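Macrolide 2'-phosphotransferase MphH (Brachybacterium faecium, PDB 5UXD) probably transfers a phosphate group to the 2'-hydroxyl of macrolide antibiotics, a resistance reaction, and is captured here with azithromycin bound. Local coordinates at residues R177-W188 with R261-L272; V164-L174 with R287-P296. All coordinates share one frame; numbering follows the deposited sequence.

How the interactions relate
Followed from the N terminus, the chain first reaches 164-174, the end of helix 150-167 and the turn into helix 172-183, then 177-188 farther along that helix. After the strands 204-207 and 210-214 it returns through 261-272, which closes the loop of interaction 1, and through 287-296, which closes the wider loop of interaction 2. The first loop therefore lies wholly within the second. Their centres are about 16 Å apart, and the two contacts touch: Leu-272 CD2 meets Val-164 CG1 at 3.6 Å. Together they tie helices 150-167 and 172-183 to the C-terminal helices 259-268, 270-281 and 284-294.

Interaction 1. Residues R177-W188 with R261-L272; sequences RWEAWLADDGCW and RHCTEMFSAAPL. With ZIT (azithromycin), chain C.
Arg-177 grips Glu-265 side-on: NE reaches OE1 at 2.8 Å, and NH2 reaches OE2 in a nearly straight bond (177°). The extended arginine chain carries the guanidinium across to helix 259-268, where NE and NH2 face the carboxylate and Ser-268 CB covers one guanidinium face. A water joins Arg-177 O to Glu-265 OE1. A looser salt bridge, Asp-184 OD2 to Arg-261 NH1 at 3.3 Å, is tentative, made in one modelled arginine conformer.

Two indole N-H groups donate: Trp-178 NE1, in its ring plane, to Ser-268 OG at 3.1 Å, and Trp-181 NE1 to His-262 ND1 at 3.0 Å. Since His-262 NE2 bonds Asp-224, both imidazole nitrogens are engaged.

Packing on the rings supplies much of the rest. Glu-265 CB lies over the five-membered ring of Trp-181; Trp-188 CZ2 lies over the opposite face, toward the rim. The edge of His-262 points at the Trp-188 face. Ala-269 CB sits over the Trp-178 indole, whose six-membered ring also meets Pro-271 and Leu-272.

Helix segments 177-183 and 261-268 run roughly antiparallel (143°). The Trp-181, Trp-188 and His-262 cluster joins helix 172-183 and the following loop to helix 259-268, in the helical lobe of this kinase-like fold; beyond, Ala-270 belongs to the azithromycin pocket.

Interaction 2. Residues V164-L174 with R287-P296; sequences VGAEFEIAPAL and REAAAAALNP
Phe-168 and Leu-294 form the tightly packed part of this contact. Leu-294 CD1 stands over the phenyl face, 4.0 Å from the ring centroid, and the same methyl meets Val-164 CG1 at 3.6 Å. With CG set opposite its own carbonyl carbon, the Phe-168 ring reaches across to helix 284-294, where CE2 and CD2 lie against the methyls of Ala-290 and Ala-291. The carbonyl oxygen of Arg-287 approaches near the ring plane, at the edge. Outside the two segments, Trp-178 and Pro-271 also pack on Leu-294, which places this leucine where several helices converge.

Beside this apolar patch the backbones join directly. Ala-171 N, at the N-cap position of helix 172-183, donates to Leu-294 O at 2.9 Å; the bond is nearly straight (169°) and lies in the carbonyl plane. That oxygen also receives a CA-H contact from Ile-170. Leu-174 CD1 and Pro-296 CD meet more distantly, at 4.0 Å.

The solvent side is looser and polar. Arg-287 NH2 bonds Glu-167 OE1 at 2.7 Å, yet the N-H...O angle is only 130°, and the carboxylate, turned 84° from the guanidinium, offers its anti lone pair. The guanidinium lies nearly parallel to the Phe-168 ring in an off-centre cation-pi contact; Arg-287 CZ lies 5.0 Å from the Phe-168 ring centroid. Water fills in: one molecule donates to both Glu-169 O and Ala-291 O.

The chemistry thus divides: aliphatic-aromatic packing and one well-aligned backbone bond fix helix 284-294 against the turn between helices 150-167 and 172-183, whereas the bent, single-point salt bridge and the one bridging water probably tolerate more movement at the surface.

Interaction 1. Residues R177-W188 with R261-L272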
loop_
_atom_site.group_PDB
_atom_site.type_symbol
_atom_site.label_atom_id
_atom_site.label_comp_id
_atom_site.label_asym_id
_atom_site.label_seq_id
_atom_site.Cartn_x
_atom_site.Cartn_y
_atom_site.Cartn_z
ATOM N N ARG A 177 6.148 -23.778 -9.882
ATOM C CA ARG A 177 5.728 -22.535 -10.528
ATOM C C ARG A 177 6.674 -21.394 -10.189
ATOM O O ARG A 177 7.129 -20.657 -11.074
ATOM C CB ARG A 177 4.315 -22.153 -10.097
ATOM C CG ARG A 177 3.765 -21.038 -10.970
ATOM C CD ARG A 177 2.380 -20.595 -10.559
ATOM N NE ARG A 177 1.963 -19.437 -11.339
ATOM C CZ ARG A 177 0.737 -18.918 -11.321
ATOM N NH1 ARG A 177 -0.197 -19.468 -10.552
ATOM N NH2 ARG A 177 0.434 -17.859 -12.060
ATOM N N TRP A 178 6.965 -21.218 -8.896
ATOM C CA TRP A 178 7.745 -20.051 -8.487
ATOM C C TRP A 178 9.198 -20.167 -8.925
ATOM O O TRP A 178 9.829 -19.152 -9.250
ATOM C CB TRP A 178 7.626 -19.866 -6.976
ATOM C CG TRP A 178 6.206 -19.590 -6.575
ATOM C CD1 TRP A 178 5.231 -19.008 -7.349
ATOM C CD2 TRP A 178 5.596 -19.877 -5.310
ATOM N NE1 TRP A 178 4.052 -18.932 -6.638
ATOM C CE2 TRP A 178 4.254 -19.454 -5.384
ATOM C CE3 TRP A 178 6.055 -20.467 -4.124
ATOM C CZ2 TRP A 178 3.368 -19.591 -4.312
ATOM C CZ3 TRP A 178 5.177 -20.599 -3.063
ATOM C CH2 TRP A 178 3.846 -20.177 -3.167
ATOM N N GLU A 179 9.742 -21.387 -8.972
ATOM C CA GLU A 179 11.104 -21.559 -9.465
ATOM C C GLU A 179 11.198 -21.229 -10.952
ATOM O O GLU A 179 12.190 -20.644 -11.408
ATOM C CB GLU A 179 11.583 -22.986 -9.184
ATOM C CG GLU A 179 11.987 -23.217 -7.732
ATOM C CD GLU A 179 12.172 -24.686 -7.384
ATOM O OE1 GLU A 179 11.588 -25.549 -8.072
ATOM O OE2 GLU A 179 12.898 -24.978 -6.410
ATOM N N ALA A 180 10.168 -21.597 -11.723
ATOM C CA ALA A 180 10.153 -21.264 -13.145
ATOM C C ALA A 180 10.035 -19.761 -13.361
ATOM O O ALA A 180 10.583 -19.223 -14.329
ATOM C CB ALA A 180 9.002 -21.992 -13.838
ATOM N N TRP A 181 9.302 -19.073 -12.478
ATOM C CA TRP A 181 9.203 -17.621 -12.526
ATOM C C TRP A 181 10.560 -16.986 -12.248
ATOM O O TRP A 181 11.012 -16.105 -12.991
ATOM C CB TRP A 181 8.141 -17.157 -11.505
ATOM C CG TRP A 181 8.111 -15.692 -11.193
ATOM C CD1 TRP A 181 8.127 -14.669 -12.080
ATOM C CD2 TRP A 181 7.998 -15.093 -9.889
ATOM N NE1 TRP A 181 8.051 -13.469 -11.422
ATOM C CE2 TRP A 181 7.988 -13.702 -10.072
ATOM C CE3 TRP A 181 7.945 -15.604 -8.590
ATOM C CZ2 TRP A 181 7.908 -12.807 -9.003
ATOM C CZ3 TRP A 181 7.870 -14.725 -7.533
ATOM C CH2 TRP A 181 7.862 -13.333 -7.743
ATOM N N LEU A 182 11.243 -17.455 -11.199
ATOM C CA LEU A 182 12.522 -16.866 -10.822
ATOM C C LEU A 182 13.591 -17.133 -11.869
ATOM O O LEU A 182 14.541 -16.352 -11.985
ATOM C CB LEU A 182 12.977 -17.402 -9.458
ATOM C CG LEU A 182 12.064 -17.041 -8.272
ATOM C CD1 LEU A 182 12.307 -17.964 -7.090
ATOM C CD2 LEU A 182 12.289 -15.591 -7.866
ATOM N N ALA A 183 13.436 -18.194 -12.658
ATOM C CA ALA A 183 14.412 -18.513 -13.697
ATOM C C ALA A 183 14.159 -17.797 -15.021
ATOM O O ALA A 183 15.065 -17.750 -15.866
ATOM C CB ALA A 183 14.439 -20.030 -13.931
ATOM N N ASP A 184 12.968 -17.238 -15.235
ATOM C CA ASP A 184 12.636 -16.610 -16.517
ATOM C C ASP A 184 13.149 -15.173 -16.545
ATOM O O ASP A 184 12.528 -14.256 -15.984
ATOM C CB ASP A 184 11.133 -16.663 -16.767
ATOM C CG ASP A 184 10.728 -15.913 -18.013
ATOM O OD1 ASP A 184 11.571 -15.772 -18.929
ATOM O OD2 ASP A 184 9.562 -15.461 -18.067
ATOM N N ASP A 185 14.281 -14.984 -17.232
ATOM C CA ASP A 185 14.898 -13.664 -17.332
ATOM C C ASP A 185 13.936 -12.627 -17.885
ATOM O O ASP A 185 14.053 -11.441 -17.561
ATOM C CB ASP A 185 16.127 -13.725 -18.240
ATOM C CG ASP A 185 17.332 -14.358 -17.577
ATOM O OD1 ASP A 185 17.345 -14.540 -16.342
ATOM O OD2 ASP A 185 18.275 -14.673 -18.321
ATOM N N GLY A 186 12.985 -13.050 -18.724
ATOM C CA GLY A 186 12.064 -12.115 -19.345
ATOM C C GLY A 186 11.098 -11.433 -18.393
ATOM O O GLY A 186 10.558 -10.377 -18.740
ATOM N N CYS A 187 10.876 -11.992 -17.197
ATOM C CA CYS A 187 9.938 -11.391 -16.245
ATOM C C CYS A 187 10.518 -10.194 -15.505
ATOM O O CYS A 187 9.757 -9.341 -15.034
ATOM C CB CYS A 187 9.503 -12.415 -15.189
ATOM S SG CYS A 187 8.191 -13.533 -15.689
ATOM N N TRP A 188 11.832 -10.125 -15.368
ATOM C CA TRP A 188 12.340 -9.355 -14.243
ATOM C C TRP A 188 12.786 -7.957 -14.660
ATOM O O TRP A 188 13.278 -7.752 -15.779
ATOM C CB TRP A 188 13.500 -10.104 -13.566
ATOM C CG TRP A 188 12.956 -11.312 -12.912
ATOM C CD1 TRP A 188 12.774 -12.548 -13.478
ATOM C CD2 TRP A 188 12.428 -11.392 -11.592
ATOM N NE1 TRP A 188 12.185 -13.397 -12.570
ATOM C CE2 TRP A 188 11.961 -12.711 -11.407
ATOM C CE3 TRP A 188 12.319 -10.479 -10.534
ATOM C CZ2 TRP A 188 11.383 -13.139 -10.205
ATOM C CZ3 TRP A 188 11.749 -10.907 -9.342
ATOM C CH2 TRP A 188 11.298 -12.229 -9.185
ATOM N N ARG A 261 3.237 -10.747 -17.570
ATOM C CA ARG A 261 3.518 -12.104 -17.109
ATOM C C ARG A 261 4.056 -12.084 -15.686
ATOM O O ARG A 261 3.553 -12.792 -14.805
ATOM C CB ARG A 261 4.510 -12.768 -18.073
ATOM C CG ARG A 261 5.097 -14.108 -17.628
ATOM C CD ARG A 261 6.317 -14.488 -18.494
ATOM N NE ARG A 261 6.012 -14.425 -19.923
ATOM C CZ ARG A 261 6.893 -14.126 -20.876
ATOM N NH1 ARG A 261 8.159 -13.859 -20.571
ATOM N NH2 ARG A 261 6.504 -14.092 -22.142
ATOM N N HIS A 262 5.093 -11.271 -15.456
ATOM C CA HIS A 262 5.692 -11.061 -14.140
ATOM C C HIS A 262 4.642 -10.718 -13.075
ATOM O O HIS A 262 4.664 -11.271 -11.969
ATOM C CB HIS A 262 6.731 -9.934 -14.269
ATOM C CG HIS A 262 7.502 -9.637 -13.018
ATOM N ND1 HIS A 262 8.201 -10.598 -12.320
ATOM C CD2 HIS A 262 7.721 -8.469 -12.368
ATOM C CE1 HIS A 262 8.800 -10.037 -11.282
ATOM N NE2 HIS A 262 8.523 -8.745 -11.286
ATOM N N CYS A 263 3.716 -9.807 -13.397
ATOM C CA CYS A 263 2.708 -9.375 -12.420
ATOM C C CYS A 263 1.874 -10.551 -11.916
ATOM O O CYS A 263 1.641 -10.686 -10.712
ATOM C CB CYS A 263 1.784 -8.311 -13.029
ATOM S SG CYS A 263 2.489 -6.686 -13.255
ATOM N N THR A 264 1.387 -11.395 -12.833
ATOM C CA THR A 264 0.543 -12.518 -12.429
ATOM C C THR A 264 1.341 -13.561 -11.650
ATOM O O THR A 264 0.838 -14.138 -10.680
ATOM C CB THR A 264 -0.127 -13.135 -13.663
ATOM O OG1 THR A 264 -1.266 -12.338 -14.011
ATOM C CG2 THR A 264 -0.599 -14.581 -13.387
ATOM N N GLU A 265 2.584 -13.835 -12.067
ATOM C CA GLU A 265 3.405 -14.772 -11.304
ATOM C C GLU A 265 3.674 -14.237 -9.908
ATOM O O GLU A 265 3.611 -14.978 -8.921
ATOM C CB GLU A 265 4.731 -15.040 -12.025
ATOM C CG GLU A 265 4.557 -15.794 -13.334
ATOM C CD GLU A 265 3.576 -16.934 -13.196
ATOM O OE1 GLU A 265 3.949 -17.977 -12.609
ATOM O OE2 GLU A 265 2.431 -16.777 -13.662
ATOM N N MET A 266 3.984 -12.954 -9.825
ATOM C CA MET A 266 4.278 -12.332 -8.548
ATOM C C MET A 266 3.084 -12.382 -7.602
ATOM O O MET A 266 3.237 -12.633 -6.420
ATOM C CB MET A 266 4.768 -10.900 -8.745
ATOM C CG MET A 266 5.274 -10.252 -7.473
ATOM S SD MET A 266 6.427 -8.906 -7.793
ATOM C CE MET A 266 5.537 -7.985 -9.037
ATOM N N PHE A 267 1.899 -12.129 -8.139
ATOM C CA PHE A 267 0.681 -12.184 -7.331
ATOM C C PHE A 267 0.454 -13.590 -6.805
ATOM O O PHE A 267 -0.004 -13.776 -5.670
ATOM C CB PHE A 267 -0.505 -11.716 -8.172
ATOM C CG PHE A 267 -1.759 -11.482 -7.390
ATOM C CD1 PHE A 267 -1.993 -10.265 -6.785
ATOM C CD2 PHE A 267 -2.720 -12.471 -7.298
ATOM C CE1 PHE A 267 -3.167 -10.034 -6.070
ATOM C CE2 PHE A 267 -3.901 -12.249 -6.585
ATOM C CZ PHE A 267 -4.114 -11.029 -5.976
ATOM N N SER A 268 0.802 -14.602 -7.609
ATOM C CA SER A 268 0.645 -15.984 -7.186
ATOM C C SER A 268 1.598 -16.363 -6.062
ATOM O O SER A 268 1.382 -17.382 -5.398
ATOM C CB SER A 268 0.851 -16.923 -8.389
ATOM O OG SER A 268 2.223 -17.259 -8.555
ATOM N N ALA A 269 2.652 -15.582 -5.849
ATOM C CA ALA A 269 3.639 -15.861 -4.817
ATOM C C ALA A 269 3.299 -15.174 -3.501
ATOM O O ALA A 269 4.132 -15.142 -2.584
ATOM C CB ALA A 269 5.028 -15.445 -5.307
ATOM N N ALA A 270 2.092 -14.634 -3.396
ATOM C CA ALA A 270 1.600 -14.109 -2.126
ATOM C C ALA A 270 1.775 -15.066 -0.954
ATOM O O ALA A 270 2.060 -14.577 0.151
ATOM C CB ALA A 270 0.123 -13.714 -2.269
ATOM N N PRO A 271 1.616 -16.391 -1.091
ATOM C CA PRO A 271 1.869 -17.256 0.079
ATOM C C PRO A 271 3.268 -17.114 0.649
ATOM O O PRO A 271 3.453 -17.315 1.856
ATOM C CB PRO A 271 1.613 -18.666 -0.462
ATOM C CG PRO A 271 0.592 -18.437 -1.584
ATOM C CD PRO A 271 1.048 -17.162 -2.219
ATOM N N LEU A 272 4.263 -16.769 -0.180
ATOM C CA LEU A 272 5.580 -16.534 0.403
ATOM C C LEU A 272 5.595 -15.268 1.254
ATOM O O LEU A 272 6.244 -15.227 2.308
ATOM C CB LEU A 272 6.647 -16.425 -0.684
ATOM C CG LEU A 272 6.999 -17.685 -1.477
ATOM C CD1 LEU A 272 7.960 -17.358 -2.637
ATOM C CD2 LEU A 272 7.583 -18.752 -0.554
HETATM C C1 ZIT C . -4.554 -8.385 -1.223
HETATM C C2 ZIT C . -3.400 -7.767 -0.364
HETATM C C3 ZIT C . -3.022 -8.835 0.634
HETATM C C4 ZIT C . -3.813 -8.482 1.920
HETATM C C5 ZIT C . -3.517 -9.459 3.072
HETATM C C6 ZIT C . -4.733 -10.318 3.291
HETATM C C7 ZIT C . -5.783 -9.581 4.155
HETATM C C8 ZIT C . -7.026 -10.506 4.366
HETATM C C9 ZIT C . -8.234 -10.015 3.519
HETATM N N10 ZIT C . -8.109 -10.515 2.051
HETATM C C11 ZIT C . -8.714 -9.631 1.070
HETATM C C12 ZIT C . -7.844 -9.609 -0.197
HETATM C C13 ZIT C . -8.125 -8.478 -1.190
HETATM C C14 ZIT C . -6.891 -8.279 -2.069
HETATM C C15 ZIT C . -7.250 -7.409 -3.257
HETATM C C16 ZIT C . -5.961 -7.005 -4.041
HETATM C C17 ZIT C . -2.307 -7.255 -1.252
HETATM C C18 ZIT C . -3.519 -7.050 2.291
HETATM C C19 ZIT C . -4.302 -11.624 3.970
HETATM C C20 ZIT C . -7.376 -10.539 5.775
HETATM C C21 ZIT C . -8.596 -11.900 1.958
HETATM C C22 ZIT C . -10.135 -10.053 0.751
HETATM C C23 ZIT C . -8.440 -7.151 -0.482
HETATM O O1 ZIT C . -4.402 -9.467 -1.758
HETATM O O6 ZIT C . -5.340 -10.642 2.049
HETATM O O12 ZIT C . -7.950 -10.829 -0.892
HETATM O O13 ZIT C . -9.242 -8.852 -2.023
HETATM O O14 ZIT C . -5.849 -7.612 -1.332
HETATM C C1A ZIT C . -1.874 -8.806 4.691
HETATM C C2A ZIT C . -1.598 -7.832 5.817
HETATM C C3A ZIT C . -0.141 -7.813 6.109
HETATM C C4A ZIT C . 0.348 -9.171 6.410
HETATM C C5A ZIT C . -0.114 -10.240 5.412
HETATM C C6A ZIT C . 0.148 -11.604 5.903
HETATM C C7A ZIT C . -0.469 -7.355 8.466
HETATM C C8A ZIT C . 1.565 -6.670 7.450
HETATM O O1A ZIT C . -3.211 -8.747 4.269
HETATM O O2A ZIT C . -2.046 -6.515 5.484
HETATM N N3A ZIT C . 0.123 -6.874 7.246
HETATM O O5A ZIT C . -1.552 -10.174 5.116
HETATM C C1B ZIT C . -0.969 -9.949 0.049
HETATM C C2B ZIT C . 0.445 -9.529 -0.264
HETATM C C3B ZIT C . 1.384 -9.743 0.868
HETATM C C4B ZIT C . 1.292 -11.135 1.371
HETATM C C5B ZIT C . -0.120 -11.456 1.775
HETATM C C6B ZIT C . -0.131 -12.857 2.309
HETATM C C7B ZIT C . 2.849 -9.434 0.367
HETATM C C8B ZIT C . 1.582 -7.589 1.964
HETATM O O1B ZIT C . -1.594 -8.966 0.863
HETATM O O3B ZIT C . 1.026 -8.882 1.969
HETATM O O4B ZIT C . 2.075 -11.254 2.580
HETATM O O5B ZIT C . -1.087 -11.305 0.671
HETATM O O HOH W 1 6.026 -19.513 -13.362
#

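Interaction 2. Residues V164-L174 with R287-P296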
loop_
_atom_site.group_PDB
_atom_site.type_symbol
_atom_site.label_atom_id
_atom_site.label_comp_id
_atom_site.label_asym_id
_atom_site.label_seq_id
_atom_site.Cartn_x
_atom_site.Cartn_y
_atom_site.Cartn_z
ATOM N N VAL A 164 11.469 -19.382 3.350
ATOM C CA VAL A 164 10.134 -19.912 3.625
ATOM C C VAL A 164 10.135 -21.423 3.461
ATOM O O VAL A 164 9.625 -22.152 4.314
ATOM C CB VAL A 164 9.084 -19.236 2.718
ATOM C CG1 VAL A 164 7.702 -19.910 2.872
ATOM C CG2 VAL A 164 8.977 -17.754 3.037
ATOM N N GLY A 165 10.770 -21.917 2.397
ATOM C CA GLY A 165 10.860 -23.356 2.190
ATOM C C GLY A 165 11.558 -24.096 3.315
ATOM O O GLY A 165 11.300 -25.282 3.535
ATOM N N ALA A 166 12.443 -23.416 4.046
ATOM C CA ALA A 166 13.129 -24.052 5.163
ATOM C C ALA A 166 12.257 -24.155 6.407
ATOM O O ALA A 166 12.507 -25.020 7.251
ATOM C CB ALA A 166 14.411 -23.289 5.505
ATOM N N GLU A 167 11.249 -23.295 6.546
ATOM C CA GLU A 167 10.390 -23.313 7.718
ATOM C C GLU A 167 9.004 -23.885 7.463
ATOM O O GLU A 167 8.333 -24.264 8.427
ATOM C CB GLU A 167 10.242 -21.895 8.286
ATOM C CG GLU A 167 11.530 -21.322 8.838
ATOM C CD GLU A 167 11.810 -21.829 10.232
ATOM O OE1 GLU A 167 10.831 -22.143 10.947
ATOM O OE2 GLU A 167 12.996 -21.908 10.614
ATOM N N PHE A 168 8.573 -23.974 6.204
ATOM C CA PHE A 168 7.234 -24.423 5.849
ATOM C C PHE A 168 7.299 -25.498 4.775
ATOM O O PHE A 168 8.178 -25.480 3.913
ATOM C CB PHE A 168 6.365 -23.292 5.287
ATOM C CG PHE A 168 6.045 -22.203 6.261
ATOM C CD1 PHE A 168 6.917 -21.142 6.437
ATOM C CD2 PHE A 168 4.851 -22.212 6.965
ATOM C CE1 PHE A 168 6.629 -20.127 7.312
ATOM C CE2 PHE A 168 4.550 -21.191 7.845
ATOM C CZ PHE A 168 5.439 -20.147 8.022
ATOM N N GLU A 169 6.338 -26.420 4.817
ATOM C CA GLU A 169 6.121 -27.313 3.689
ATOM C C GLU A 169 5.465 -26.535 2.555
ATOM O O GLU A 169 4.472 -25.830 2.765
ATOM C CB GLU A 169 5.243 -28.492 4.104
ATOM C CG GLU A 169 5.566 -29.799 3.401
ATOM C CD GLU A 169 6.941 -30.323 3.752
ATOM O OE1 GLU A 169 7.777 -30.458 2.835
ATOM O OE2 GLU A 169 7.185 -30.597 4.944
ATOM N N ILE A 170 6.029 -26.636 1.353
ATOM C CA ILE A 170 5.476 -25.961 0.180
ATOM C C ILE A 170 5.054 -27.024 -0.824
ATOM O O ILE A 170 5.849 -27.901 -1.179
ATOM C CB ILE A 170 6.475 -24.977 -0.453
ATOM C CG1 ILE A 170 6.932 -23.938 0.579
ATOM C CG2 ILE A 170 5.846 -24.298 -1.685
ATOM C CD1 ILE A 170 7.967 -22.969 0.049
ATOM N N ALA A 171 3.804 -26.949 -1.269
ATOM C CA ALA A 171 3.305 -27.893 -2.257
ATOM C C ALA A 171 4.208 -27.856 -3.482
ATOM O O ALA A 171 4.567 -26.762 -3.939
ATOM C CB ALA A 171 1.867 -27.548 -2.648
ATOM N N PRO A 172 4.632 -29.005 -4.014
ATOM C CA PRO A 172 5.512 -28.972 -5.193
ATOM C C PRO A 172 4.946 -28.181 -6.361
ATOM O O PRO A 172 5.722 -27.539 -7.077
ATOM C CB PRO A 172 5.682 -30.457 -5.533
ATOM C CG PRO A 172 5.597 -31.124 -4.202
ATOM C CD PRO A 172 4.539 -30.364 -3.442
ATOM N N ALA A 173 3.625 -28.184 -6.567
ATOM C CA ALA A 173 3.052 -27.417 -7.673
ATOM C C ALA A 173 3.319 -25.923 -7.524
ATOM O O ALA A 173 3.563 -25.231 -8.517
ATOM C CB ALA A 173 1.553 -27.688 -7.782
ATOM N N LEU A 174 3.274 -25.401 -6.291
ATOM C CA LEU A 174 3.608 -23.993 -6.074
ATOM C C LEU A 174 5.106 -23.745 -6.144
ATOM O O LEU A 174 5.545 -22.737 -6.708
ATOM C CB LEU A 174 3.076 -23.518 -4.729
ATOM C CG LEU A 174 1.562 -23.442 -4.677
ATOM C CD1 LEU A 174 1.117 -23.129 -3.264
ATOM C CD2 LEU A 174 1.050 -22.396 -5.674
ATOM N N ARG A 287 1.479 -18.310 11.441
ATOM C CA ARG A 287 2.148 -19.472 10.861
ATOM C C ARG A 287 1.134 -20.466 10.302
ATOM O O ARG A 287 1.339 -21.038 9.222
ATOM C CB ARG A 287 3.034 -20.141 11.916
ATOM C CG ARG A 287 3.763 -21.377 11.421
ATOM C CD ARG A 287 4.695 -21.952 12.480
ATOM N NE ARG A 287 5.951 -22.400 11.886
ATOM C CZ ARG A 287 7.075 -21.687 11.885
ATOM N NH1 ARG A 287 7.105 -20.489 12.458
ATOM N NH2 ARG A 287 8.173 -22.169 11.312
ATOM N N GLU A 288 0.021 -20.669 11.014
ATOM C CA GLU A 288 -0.994 -21.601 10.533
ATOM C C GLU A 288 -1.634 -21.108 9.240
ATOM O O GLU A 288 -1.892 -21.900 8.324
ATOM C CB GLU A 288 -2.063 -21.823 11.603
ATOM C CG GLU A 288 -1.682 -22.891 12.605
ATOM C CD GLU A 288 -1.202 -24.151 11.918
ATOM O OE1 GLU A 288 -1.960 -24.700 11.093
ATOM O OE2 GLU A 288 -0.063 -24.580 12.188
ATOM N N ALA A 289 -1.912 -19.807 9.149
ATOM C CA ALA A 289 -2.522 -19.276 7.936
ATOM C C ALA A 289 -1.551 -19.324 6.760
ATOM O O ALA A 289 -1.942 -19.676 5.639
ATOM C CB ALA A 289 -3.011 -17.847 8.173
ATOM N N ALA A 290 -0.281 -18.981 6.995
ATOM C CA ALA A 290 0.716 -19.074 5.931
ATOM C C ALA A 290 0.906 -20.516 5.479
ATOM O O ALA A 290 1.029 -20.789 4.278
ATOM C CB ALA A 290 2.047 -18.480 6.395
ATOM N N ALA A 291 0.914 -21.456 6.426
ATOM C CA ALA A 291 1.097 -22.863 6.074
ATOM C C ALA A 291 -0.040 -23.376 5.195
ATOM O O ALA A 291 0.189 -24.164 4.269
ATOM C CB ALA A 291 1.219 -23.708 7.341
ATOM N N ALA A 292 -1.278 -22.943 5.463
ATOM C CA ALA A 292 -2.391 -23.385 4.628
ATOM C C ALA A 292 -2.294 -22.834 3.210
ATOM O O ALA A 292 -2.707 -23.509 2.260
ATOM C CB ALA A 292 -3.721 -22.977 5.256
ATOM N N ALA A 293 -1.763 -21.620 3.046
ATOM C CA ALA A 293 -1.591 -21.037 1.715
ATOM C C ALA A 293 -0.433 -21.669 0.953
ATOM O O ALA A 293 -0.500 -21.791 -0.275
ATOM C CB ALA A 293 -1.370 -19.527 1.817
ATOM N N LEU A 294 0.620 -22.088 1.661
ATOM C CA LEU A 294 1.794 -22.682 1.031
ATOM C C LEU A 294 1.611 -24.155 0.693
ATOM O O LEU A 294 2.334 -24.676 -0.162
ATOM C CB LEU A 294 3.012 -22.505 1.947
ATOM C CG LEU A 294 3.494 -21.056 2.092
ATOM C CD1 LEU A 294 4.262 -20.850 3.392
ATOM C CD2 LEU A 294 4.330 -20.617 0.864
ATOM N N ASN A 295 0.671 -24.844 1.337
ATOM C CA ASN A 295 0.462 -26.277 1.130
ATOM C C ASN A 295 -1.029 -26.588 1.174
ATOM O O ASN A 295 -1.525 -27.242 2.101
ATOM C CB ASN A 295 1.232 -27.087 2.173
ATOM C CG ASN A 295 1.122 -28.567 1.946
ATOM O OD1 ASN A 295 1.104 -29.029 0.807
ATOM N ND2 ASN A 295 1.027 -29.325 3.034
ATOM N N PRO A 296 -1.786 -26.145 0.165
ATOM C CA PRO A 296 -3.240 -26.290 0.229
ATOM C C PRO A 296 -3.645 -27.747 0.225
ATOM O O PRO A 296 -2.918 -28.613 -0.295
ATOM C CB PRO A 296 -3.721 -25.570 -1.048
ATOM C CG PRO A 296 -2.563 -24.715 -1.486
ATOM C CD PRO A 296 -1.345 -25.483 -1.075
HETATM O O HOH W 2 6.143 -24.212 10.240
HETATM O O HOH W 3 2.696 -25.385 4.754
#